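Local coordinates for sensor protein (Thermotoga maritima, PDB 3A0S) that is the PAS domain of the histidine kinase ThkA, a two-component sensor that probably uses ATP to phosphorylate a protein histidine, at residues 73-78 and 91-96; 8-13 and 84-89. All blocks are in the same frame, centred on the assembly; numbering follows the deposited sequence.

Interaction 1 of 2, residues 73-78 and 91-96; sequences NIRFSP and IITIDD
Ile-92 of strand 87-95 faces Phe-76 of strand 70-80 as a non-hydrogen-bonded pair and reaches diagonally to Ile-74. Its CB lies 4.1 Å from Arg-75 O. The CG2 branch, anti to the backbone N, meets Ile-74 CG2 at 3.6 Å and lies over one face of the Phe-76 ring; CG1 reaches Phe-76 CD2 at 3.9 Å, and CD1 meets Phe-76 CE2. An alanine here would probably leave Ile-74 CG2 and the ring's CD2–CE2 side without these neighbours and open a gap. Beta-branching suits the place: CG2 serves Ile-74, CG1 and CD1 the ring. The strands form an antiparallel hairpin of the PAS-domain sheet, joined by six backbone hydrogen bonds at the pairs Asn-73/Asp-95, Arg-75/Thr-93 and Ser-77/Ile-91. The opposite face carries these six residues, all polar but Ile-91, and holds ordered water. One water donates to Ile-91 O at 2.9 Å and is hydrogen-bonded to Ser-77 OG and, at 2.7 Å, to Thr-93 OG1; one of Arg-75's two conformers adds weak bonds, NE to this water and NH2 to a second in the guanidinium plane. Beneath the apolar face, helix 44-56 packs against Phe-76 through Ile-46, Val-49 and Val-53.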
ATOM      1  N   ASN A  73      -6.747  -6.080  -8.697  1.00 23.20           N
ATOM      2  CA  ASN A  73      -5.757  -6.929  -8.041  1.00 23.44           C
ATOM      3  C   ASN A  73      -4.981  -6.046  -7.050  1.00 23.19           C
ATOM      4  O   ASN A  73      -4.577  -4.934  -7.374  1.00 22.62           O
ATOM      5  CB  ASN A  73      -4.711  -7.422  -9.031  1.00 24.03           C
ATOM      6  CG  ASN A  73      -5.242  -8.345 -10.100  1.00 25.77           C
ATOM      7  OD1 ASN A  73      -6.354  -8.856 -10.030  1.00 27.30           O
ATOM      8  ND2 ASN A  73      -4.401  -8.583 -11.111  1.00 25.79           N
ATOM      9  N   ILE A  74      -4.746  -6.542  -5.849  1.00 23.07           N
ATOM     10  CA  ILE A  74      -3.877  -5.834  -4.911  1.00 23.34           C
ATOM     11  C   ILE A  74      -2.841  -6.808  -4.348  1.00 23.88           C
ATOM     12  O   ILE A  74      -3.191  -7.870  -3.823  1.00 24.07           O
ATOM     13  CB  ILE A  74      -4.672  -5.149  -3.782  1.00 22.77           C
ATOM     14  CG1 ILE A  74      -5.775  -4.247  -4.356  1.00 24.51           C
ATOM     15  CG2 ILE A  74      -3.736  -4.362  -2.849  1.00 22.72           C
ATOM     16  CD1 ILE A  74      -6.551  -3.442  -3.317  1.00 25.58           C
ATOM     17  N   ARG A  75      -1.558  -6.460  -4.461  1.00 23.07           N
ATOM     18  CA  ARG A  75      -0.516  -7.297  -3.863  1.00 23.39           C
ATOM     19  C   ARG A  75       0.086  -6.527  -2.711  1.00 22.54           C
ATOM     20  O   ARG A  75       0.303  -5.322  -2.802  1.00 21.40           O
ATOM     21  CB  ARG A  75       0.580  -7.614  -4.887  0.50 22.96           C
ATOM     22  CG  ARG A  75       1.734  -8.489  -4.354  0.50 24.00           C
ATOM     23  CD  ARG A  75       2.683  -8.909  -5.482  0.50 26.05           C
ATOM     24  NE  ARG A  75       3.345  -7.756  -6.101  0.50 30.01           N
ATOM     25  CZ  ARG A  75       3.514  -7.591  -7.412  0.50 32.12           C
ATOM     26  NH1 ARG A  75       3.077  -8.501  -8.273  0.50 32.79           N
ATOM     27  NH2 ARG A  75       4.136  -6.516  -7.872  0.50 32.57           N
ATOM     28  N   PHE A  76       0.357  -7.243  -1.627  1.00 20.76           N
ATOM     29  CA  PHE A  76       1.028  -6.701  -0.453  1.00 20.46           C
ATOM     30  C   PHE A  76       2.313  -7.474  -0.247  1.00 21.37           C
ATOM     31  O   PHE A  76       2.291  -8.702  -0.033  1.00 21.86           O
ATOM     32  CB  PHE A  76       0.159  -6.898   0.782  1.00 20.48           C
ATOM     33  CG  PHE A  76      -1.193  -6.256   0.711  1.00 19.64           C
ATOM     34  CD1 PHE A  76      -2.250  -6.836   0.011  1.00 20.76           C
ATOM     35  CD2 PHE A  76      -1.417  -5.086   1.394  1.00 21.44           C
ATOM     36  CE1 PHE A  76      -3.510  -6.230   0.003  1.00 20.19           C
ATOM     37  CE2 PHE A  76      -2.651  -4.475   1.388  1.00 19.88           C
ATOM     38  CZ  PHE A  76      -3.706  -5.039   0.714  1.00 20.50           C
ATOM     39  N   SER A  77       3.430  -6.761  -0.273  1.00 21.35           N
ATOM     40  CA  SER A  77       4.739  -7.409  -0.182  1.00 22.11           C
ATOM     41  C   SER A  77       5.583  -6.819   0.947  1.00 21.46           C
ATOM     42  O   SER A  77       6.080  -5.712   0.813  1.00 21.58           O
ATOM     43  CB  SER A  77       5.495  -7.188  -1.487  1.00 22.96           C
ATOM     44  OG  SER A  77       4.729  -7.617  -2.617  1.00 28.14           O
ATOM     45  N   PRO A  78       5.814  -7.598   2.024  1.00 21.16           N
ATOM     46  CA  PRO A  78       6.720  -7.117   3.087  1.00 22.08           C
ATOM     47  C   PRO A  78       8.138  -7.047   2.528  1.00 21.09           C
ATOM     48  O   PRO A  78       8.505  -7.837   1.646  1.00 21.84           O
ATOM     49  CB  PRO A  78       6.595  -8.181   4.175  1.00 22.81           C
ATOM     50  CG  PRO A  78       6.146  -9.395   3.451  1.00 25.16           C
ATOM     51  CD  PRO A  78       5.352  -8.976   2.267  1.00 22.30           C
ATOM     52  N   ILE A  91       5.052  -3.013   0.538  1.00 18.79           N
ATOM     53  CA  ILE A  91       4.751  -2.402  -0.759  1.00 19.61           C
ATOM     54  C   ILE A  91       3.385  -2.921  -1.215  1.00 19.00           C
ATOM     55  O   ILE A  91       3.100  -4.126  -1.196  1.00 19.25           O
ATOM     56  CB  ILE A  91       5.813  -2.751  -1.808  1.00 20.48           C
ATOM     57  CG1 ILE A  91       7.195  -2.282  -1.348  1.00 22.93           C
ATOM     58  CG2 ILE A  91       5.433  -2.093  -3.147  1.00 20.54           C
ATOM     59  CD1 ILE A  91       8.365  -3.082  -1.960  1.00 27.08           C
ATOM     60  N   ILE A  92       2.508  -1.978  -1.562  1.00 18.17           N
ATOM     61  CA  ILE A  92       1.176  -2.293  -2.052  1.00 17.80           C
ATOM     62  C   ILE A  92       1.097  -1.892  -3.532  1.00 18.43           C
ATOM     63  O   ILE A  92       1.378  -0.750  -3.894  1.00 18.67           O
ATOM     64  CB  ILE A  92       0.116  -1.557  -1.214  1.00 17.93           C
ATOM     65  CG1 ILE A  92       0.345  -1.841   0.278  1.00 19.09           C
ATOM     66  CG2 ILE A  92      -1.288  -1.971  -1.664  1.00 19.45           C
ATOM     67  CD1 ILE A  92      -0.576  -0.963   1.163  1.00 20.54           C
ATOM     68  N   THR A  93       0.740  -2.858  -4.376  1.00 19.38           N
ATOM     69  CA  THR A  93       0.671  -2.637  -5.827  1.00 19.08           C
ATOM     70  C   THR A  93      -0.743  -2.952  -6.268  1.00 19.00           C
ATOM     71  O   THR A  93      -1.217  -4.069  -6.023  1.00 20.75           O
ATOM     72  CB  THR A  93       1.665  -3.576  -6.595  1.00 19.95           C
ATOM     73  OG1 THR A  93       2.956  -3.424  -6.020  1.00 21.57           O
ATOM     74  CG2 THR A  93       1.750  -3.178  -8.097  1.00 19.99           C
ATOM     75  N   ILE A  94      -1.371  -1.990  -6.940  1.00 18.73           N
ATOM     76  CA  ILE A  94      -2.788  -2.077  -7.335  1.00 18.85           C
ATOM     77  C   ILE A  94      -2.870  -2.037  -8.854  1.00 19.34           C
ATOM     78  O   ILE A  94      -2.340  -1.112  -9.499  1.00 19.48           O
ATOM     79  CB  ILE A  94      -3.626  -0.924  -6.723  1.00 19.80           C
ATOM     80  CG1 ILE A  94      -3.486  -0.992  -5.205  1.00 22.26           C
ATOM     81  CG2 ILE A  94      -5.099  -1.056  -7.149  1.00 19.87           C
ATOM     82  CD1 ILE A  94      -4.107   0.123  -4.465  1.00 26.83           C
ATOM     83  N   ASP A  95      -3.528  -3.042  -9.415  1.00 18.51           N
ATOM     84  CA  ASP A  95      -3.666  -3.166 -10.875  1.00 18.91           C
ATOM     85  C   ASP A  95      -5.098  -3.470 -11.254  1.00 20.42           C
ATOM     86  O   ASP A  95      -5.772  -4.175 -10.520  1.00 21.26           O
ATOM     87  CB  ASP A  95      -2.854  -4.350 -11.427  1.00 19.36           C
ATOM     88  CG  ASP A  95      -1.389  -4.305 -11.038  1.00 20.23           C
ATOM     89  OD1 ASP A  95      -0.759  -3.259 -11.283  1.00 19.37           O
ATOM     90  OD2 ASP A  95      -0.891  -5.302 -10.500  1.00 21.45           O
ATOM     91  N   ASP A  96      -5.529  -2.957 -12.408  1.00 21.10           N
ATOM     92  CA  ASP A  96      -6.822  -3.375 -12.963  1.00 22.01           C
ATOM     93  C   ASP A  96      -6.780  -4.842 -13.392  1.00 22.18           C
ATOM     94  O   ASP A  96      -5.719  -5.451 -13.605  1.00 22.48           O
ATOM     95  CB  ASP A  96      -7.247  -2.474 -14.135  1.00 23.09           C
ATOM     96  CG  ASP A  96      -8.102  -1.321 -13.683  1.00 25.85           C
ATOM     97  OD1 ASP A  96      -9.242  -1.576 -13.251  1.00 28.39           O
ATOM     98  OD2 ASP A  96      -7.638  -0.162 -13.723  1.00 27.01           O
ATOM     99  OXT ASP A  96      -7.860  -5.445 -13.557  1.00 23.66           O
TER
HETATM  100  O   HOH W   1       3.337  -5.172  -3.937  1.00 19.51           O
HETATM  101  O   HOH W   2       5.843  -3.892  -7.788  1.00 43.60           O

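Interaction 2 of 2, residues 8-13 and 84-89; sequences LSKDGR and TQLLEG
Lys-10 reaches across to Glu-88 and, in one of the two conformers of Glu-88, closes a salt bridge, NZ lying 2.7 Å from Glu-88 OE2. The ammonium comes from above the carboxylate plane, 44° out of it. The lysine chain bends at chi3 and chi4, while Glu-88 turns at chi2 (-66°), bringing its carboxylate back toward the lysine although its CB points away. Lys-10 CE is pressed to 3.1 Å from Leu-87 O, and Leu-86 CD1 lies 4.0 Å from the ammonium nitrogen NZ. A long, flexible, charged side chain suits this solvent-exposed turn, from which it extends to the Glu-88 carboxylate. In the same conformer a water ties the two residues together by a second route, accepting from Lys-10 N and donating to Glu-88 OE1 at 2.6 Å.

Behind the salt bridge the backbones meet at Ser-9 and Gly-89, an antiparallel non-hydrogen-bonded pair where strands 4-9 and 87-95 adjoin in the PAS-domain sheet. Gly-89 CA makes a CA-H...O contact with Leu-8 O at 3.1 Å. A side chain on Gly-89 would run into that carbonyl, and its backbone angles also call for glycine.

Farther out, a type I turn from Ser-9 to Gly-12 places Lys-10. Ser-9 OG accepts from Asp-11 N, forming an ST turn, and also from Arg-13 N, so that one hydroxyl serves an amide inside the turn and that of the first residue after it. At Gly-12, with a phi of 87°, a CB would be jammed against the carbonyl O of Asp-11, so glycine suits the position. On the other segment, Thr-84 OG1 accepts from Leu-86 N at 3.2 Å in another ST turn, just before strand 87-95. Phe-54 of helix 44-56 touches both Lys-10 and Leu-87.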
ATOM      1  N   LEU A   8       4.466   1.476   2.440  1.00 19.78           N
ATOM      2  CA  LEU A   8       4.266   1.835   3.857  1.00 19.64           C
ATOM      3  C   LEU A   8       5.503   1.442   4.648  1.00 20.96           C
ATOM      4  O   LEU A   8       6.133   0.428   4.356  1.00 21.75           O
ATOM      5  CB  LEU A   8       3.106   1.051   4.460  1.00 18.72           C
ATOM      6  CG  LEU A   8       1.767   1.235   3.765  1.00 18.89           C
ATOM      7  CD1 LEU A   8       0.718   0.546   4.571  1.00 19.60           C
ATOM      8  CD2 LEU A   8       1.367   2.709   3.635  1.00 18.99           C
ATOM      9  N   SER A   9       5.841   2.252   5.638  1.00 19.94           N
ATOM     10  CA  SER A   9       6.898   1.926   6.592  1.00 20.20           C
ATOM     11  C   SER A   9       6.370   0.894   7.581  1.00 21.58           C
ATOM     12  O   SER A   9       5.186   0.576   7.609  1.00 21.93           O
ATOM     13  CB  SER A   9       7.358   3.176   7.328  1.00 21.47           C
ATOM     14  OG  SER A   9       6.378   3.593   8.272  1.00 19.73           O
ATOM     15  N   LYS A  10       7.261   0.430   8.469  1.00 21.99           N
ATOM     16  CA  LYS A  10       6.857  -0.530   9.508  1.00 23.68           C
ATOM     17  C   LYS A  10       5.929   0.095  10.549  1.00 22.88           C
ATOM     18  O   LYS A  10       5.292  -0.599  11.342  1.00 24.42           O
ATOM     19  CB  LYS A  10       8.087  -1.147  10.182  1.00 23.39           C
ATOM     20  CG  LYS A  10       8.986  -0.168  10.892  1.00 24.66           C
ATOM     21  CD  LYS A  10      10.042  -0.932  11.730  1.00 27.46           C
ATOM     22  CE  LYS A  10      11.310  -1.119  11.011  1.00 31.81           C
ATOM     23  NZ  LYS A  10      12.552  -0.901  11.866  1.00 27.57           N
ATOM     24  N   ASP A  11       5.806   1.420  10.512  1.00 21.55           N
ATOM     25  CA  ASP A  11       4.804   2.085  11.328  1.00 22.17           C
ATOM     26  C   ASP A  11       3.530   2.455  10.600  1.00 21.55           C
ATOM     27  O   ASP A  11       2.683   3.151  11.168  1.00 23.30           O
ATOM     28  CB  ASP A  11       5.409   3.310  11.992  1.00 21.89           C
ATOM     29  CG  ASP A  11       6.587   2.948  12.851  1.00 23.29           C
ATOM     30  OD1 ASP A  11       6.405   2.235  13.854  1.00 25.25           O
ATOM     31  OD2 ASP A  11       7.689   3.327  12.496  1.00 23.40           O
ATOM     32  N   GLY A  12       3.393   2.016   9.361  1.00 20.36           N
ATOM     33  CA  GLY A  12       2.180   2.274   8.598  1.00 19.99           C
ATOM     34  C   GLY A  12       2.172   3.585   7.844  1.00 19.54           C
ATOM     35  O   GLY A  12       1.112   3.977   7.322  1.00 19.95           O
ATOM     36  N   ARG A  13       3.300   4.285   7.789  1.00 19.58           N
ATOM     37  CA  ARG A  13       3.399   5.594   7.129  1.00 19.60           C
ATOM     38  C   ARG A  13       3.699   5.474   5.662  1.00 19.18           C
ATOM     39  O   ARG A  13       4.536   4.680   5.238  1.00 18.85           O
ATOM     40  CB  ARG A  13       4.508   6.435   7.757  1.00 20.25           C
ATOM     41  CG  ARG A  13       4.265   6.558   9.230  1.00 24.72           C
ATOM     42  CD  ARG A  13       4.918   7.711   9.832  1.00 25.99           C
ATOM     43  NE  ARG A  13       4.479   7.776  11.237  1.00 27.59           N
ATOM     44  CZ  ARG A  13       3.440   8.453  11.713  1.00 27.33           C
ATOM     45  NH1 ARG A  13       2.649   9.199  10.922  1.00 27.95           N
ATOM     46  NH2 ARG A  13       3.193   8.410  13.027  1.00 28.02           N
ATOM     47  N   THR A  84      20.419  -3.495   7.132  1.00 24.94           N
ATOM     48  CA  THR A  84      20.134  -3.789   8.536  1.00 23.49           C
ATOM     49  C   THR A  84      19.436  -5.132   8.708  1.00 22.86           C
ATOM     50  O   THR A  84      19.360  -5.652   9.830  1.00 22.24           O
ATOM     51  CB  THR A  84      19.201  -2.753   9.142  1.00 23.74           C
ATOM     52  OG1 THR A  84      17.937  -2.861   8.497  1.00 21.51           O
ATOM     53  CG2 THR A  84      19.726  -1.334   8.970  1.00 24.26           C
ATOM     54  N   GLN A  85      18.890  -5.664   7.614  1.00 21.54           N
ATOM     55  CA  GLN A  85      18.085  -6.912   7.631  1.00 21.34           C
ATOM     56  C   GLN A  85      16.751  -6.800   8.389  1.00 20.34           C
ATOM     57  O   GLN A  85      16.035  -7.805   8.541  1.00 19.76           O
ATOM     58  CB  GLN A  85      18.911  -8.142   8.055  1.00 22.34           C
ATOM     59  CG  GLN A  85      19.980  -8.536   7.025  1.00 25.75           C
ATOM     60  CD  GLN A  85      19.400  -8.826   5.646  1.00 31.29           C
ATOM     61  OE1 GLN A  85      18.410  -9.555   5.506  1.00 33.40           O
ATOM     62  NE2 GLN A  85      19.993  -8.222   4.619  1.00 34.40           N
ATOM     63  N   LEU A  86      16.366  -5.585   8.784  1.00 18.59           N
ATOM     64  CA  LEU A  86      15.107  -5.397   9.476  1.00 18.35           C
ATOM     65  C   LEU A  86      13.951  -5.368   8.504  1.00 18.36           C
ATOM     66  O   LEU A  86      14.066  -4.823   7.400  1.00 19.41           O
ATOM     67  CB  LEU A  86      15.096  -4.086  10.262  1.00 17.76           C
ATOM     68  CG  LEU A  86      16.099  -4.041  11.393  1.00 19.54           C
ATOM     69  CD1 LEU A  86      16.190  -2.618  11.940  1.00 20.88           C
ATOM     70  CD2 LEU A  86      15.675  -4.999  12.534  1.00 21.58           C
ATOM     71  N   LEU A  87      12.825  -5.949   8.921  1.00 19.70           N
ATOM     72  CA  LEU A  87      11.557  -5.762   8.221  1.00 20.86           C
ATOM     73  C   LEU A  87      11.204  -4.297   8.257  1.00 22.70           C
ATOM     74  O   LEU A  87      11.031  -3.747   9.352  1.00 23.10           O
ATOM     75  CB  LEU A  87      10.457  -6.588   8.883  1.00 22.39           C
ATOM     76  CG  LEU A  87      10.358  -8.003   8.339  1.00 25.63           C
ATOM     77  CD1 LEU A  87       9.515  -8.905   9.270  1.00 27.13           C
ATOM     78  CD2 LEU A  87       9.796  -8.012   6.911  1.00 26.33           C
ATOM     79  N   GLU A  88      11.096  -3.655   7.089  1.00 22.79           N
ATOM     80  CA  GLU A  88      10.976  -2.197   7.020  1.00 23.72           C
ATOM     81  C   GLU A  88       9.626  -1.677   6.489  1.00 23.35           C
ATOM     82  O   GLU A  88       9.377  -0.470   6.527  1.00 24.66           O
ATOM     83  CB  GLU A  88      12.170  -1.515   6.355  0.50 23.06           C
ATOM     84  CG  GLU A  88      13.400  -1.419   7.278  0.50 21.97           C
ATOM     85  CD  GLU A  88      13.196  -0.499   8.486  0.50 21.35           C
ATOM     86  OE1 GLU A  88      12.331   0.395   8.431  0.50 22.53           O
ATOM     87  OE2 GLU A  88      13.903  -0.687   9.497  0.50 16.46           O
ATOM     88  N   GLY A  89       8.743  -2.564   6.051  1.00 22.37           N
ATOM     89  CA  GLY A  89       7.419  -2.094   5.642  1.00 21.74           C
ATOM     90  C   GLY A  89       6.801  -3.022   4.635  1.00 21.68           C
ATOM     91  O   GLY A  89       7.156  -4.187   4.557  1.00 21.04           O
TER
HETATM   92  O   HOH W   3      10.176   1.800   8.101  1.00 27.91           O

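In the fold
From the N terminus, the chain runs through strand 4-9 into the turn that supplies the first half of interaction 2, then through strand 14-17 and the helices to strands 60-67 and 70-80. Residues 73-78 begin interaction 1; the chain turns back, and residues 84-89 close the long loop of interaction 2 before 91-96 close the short hairpin loop of interaction 1. The two contacts therefore cross along the chain, with centres about 16 Å apart. Both use strand 87-95, which lies between 4-9 and 70-80, so the N-terminal strand is joined to the C-terminal hairpin. They touch where Ile-92 CD1 packs on Leu-8 CD1, at 3.9 Å.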